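Local coordinates for FAD-binding PCMH-type domain-containing protein (PDB 6YJO), which probably works as an FAD-dependent oxidoreductase of the oxygen-dependent FAD-linked family, carrying its flavin covalently attached to the chain, at residues 292-295 / 296-300. Numbering follows the deposited sequence.
Sequences GTRA and NLNTA
Thr293 OG1 is gripped from two directions by Asn296: it accepts from the backbone N at 3.2 Å and gives its own proton to OD1 of the amide at 2.8 Å. This is the N-cap of helix 294-308, the surface helix that follows strand 283-290. OG1 sits between the backbone N and the carbonyl carbon of Thr293, turned toward the first turn, where it can receive the Asn296 N-H. The side-chain half of the exchange is less regular, because the hydroxyl stands above the amide plane of Asn296 rather than on a lone pair. The helical ladder starts at the cap residue itself, with Leu297 N bonded to Thr293 O at 2.9 Å and Asn298 N to Arg294 O at 2.9 Å.

One residue on, Arg294 and Asn298 join through their side chains. The arginine bends at chi2 (58°), which carries its chain forward along the helix and brings NE within 2.9 Å of Asn298 OD1. Leu297, the buried residue here, reaches down to Tyr290, Thr242 and Phe244 of the underlying sheet, and its CD2 also brushes Arg294 CD at 4.2 Å. In the clasp itself the N-H of Arg294 NE points almost straight at Asn298 OD1 (174°), and that oxygen lies in the guanidinium plane although the two flat groups are turned 72° apart.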
loop_
_atom_site.group_PDB
_atom_site.type_symbol
_atom_site.label_atom_id
_atom_site.label_comp_id
_atom_site.label_asym_id
_atom_site.label_seq_id
_atom_site.Cartn_x
_atom_site.Cartn_y
_atom_site.Cartn_z
ATOM N N GLY A 292 -5.432 -23.093 6.292
ATOM C CA GLY A 292 -5.926 -24.453 6.324
ATOM C C GLY A 292 -4.769 -25.410 6.528
ATOM O O GLY A 292 -3.641 -24.997 6.811
ATOM N N THR A 293 -5.068 -26.697 6.367
ATOM C CA THR A 293 -4.081 -27.736 6.619
ATOM C C THR A 293 -3.193 -27.952 5.395
ATOM O O THR A 293 -3.534 -27.583 4.268
ATOM C CB THR A 293 -4.765 -29.050 7.001
ATOM O OG1 THR A 293 -5.440 -29.593 5.861
ATOM C CG2 THR A 293 -5.772 -28.823 8.122
ATOM N N ARG A 294 -2.028 -28.563 5.634
ATOM C CA ARG A 294 -1.120 -28.871 4.533
ATOM C C ARG A 294 -1.805 -29.748 3.492
ATOM O O ARG A 294 -1.753 -29.459 2.289
ATOM C CB ARG A 294 0.142 -29.557 5.062
ATOM C CG ARG A 294 1.042 -30.155 3.971
ATOM C CD ARG A 294 1.490 -29.101 2.957
ATOM N NE ARG A 294 2.145 -29.695 1.793
ATOM C CZ ARG A 294 3.430 -30.032 1.739
ATOM N NH1 ARG A 294 4.220 -29.845 2.787
ATOM N NH2 ARG A 294 3.927 -30.563 0.630
ATOM N N ALA A 295 -2.457 -30.825 3.943
ATOM C CA ALA A 295 -3.100 -31.747 3.015
ATOM C C ALA A 295 -4.185 -31.058 2.196
ATOM O O ALA A 295 -4.412 -31.427 1.037
ATOM C CB ALA A 295 -3.681 -32.934 3.779
ATOM N N ASN A 296 -4.863 -30.061 2.768
ATOM C CA ASN A 296 -5.850 -29.319 1.988
ATOM C C ASN A 296 -5.176 -28.383 0.996
ATOM O O ASN A 296 -5.647 -28.235 -0.138
ATOM C CB ASN A 296 -6.782 -28.531 2.908
ATOM C CG ASN A 296 -7.781 -29.415 3.626
ATOM O OD1 ASN A 296 -8.012 -29.255 4.823
ATOM N ND2 ASN A 296 -8.383 -30.354 2.896
ATOM N N LEU A 297 -4.081 -27.738 1.405
ATOM C CA LEU A 297 -3.291 -26.950 0.463
ATOM C C LEU A 297 -2.867 -27.804 -0.724
ATOM O O LEU A 297 -2.919 -27.356 -1.875
ATOM C CB LEU A 297 -2.066 -26.366 1.172
ATOM C CG LEU A 297 -0.960 -25.749 0.308
ATOM C CD1 LEU A 297 -1.418 -24.439 -0.311
ATOM C CD2 LEU A 297 0.304 -25.543 1.129
ATOM N N ASN A 298 -2.450 -29.044 -0.461
ATOM C CA ASN A 298 -2.019 -29.932 -1.535
ATOM C C ASN A 298 -3.120 -30.135 -2.569
ATOM O O ASN A 298 -2.850 -30.153 -3.776
ATOM C CB ASN A 298 -1.575 -31.271 -0.947
ATOM C CG ASN A 298 -0.247 -31.171 -0.215
ATOM O OD1 ASN A 298 0.602 -30.347 -0.561
ATOM N ND2 ASN A 298 -0.062 -32.005 0.801
ATOM N N THR A 299 -4.365 -30.295 -2.121
ATOM C CA THR A 299 -5.460 -30.466 -3.070
ATOM C C THR A 299 -5.756 -29.176 -3.826
ATOM O O THR A 299 -6.137 -29.220 -5.001
ATOM C CB THR A 299 -6.714 -30.955 -2.347
ATOM O OG1 THR A 299 -6.950 -30.139 -1.191
ATOM C CG2 THR A 299 -6.555 -32.411 -1.930
ATOM N N ALA A 300 -5.593 -28.022 -3.176
ATOM C CA ALA A 300 -5.858 -26.754 -3.848
ATOM C C ALA A 300 -4.821 -26.472 -4.927
ATOM O O ALA A 300 -5.144 -25.911 -5.982
ATOM C CB ALA A 300 -5.882 -25.613 -2.830
#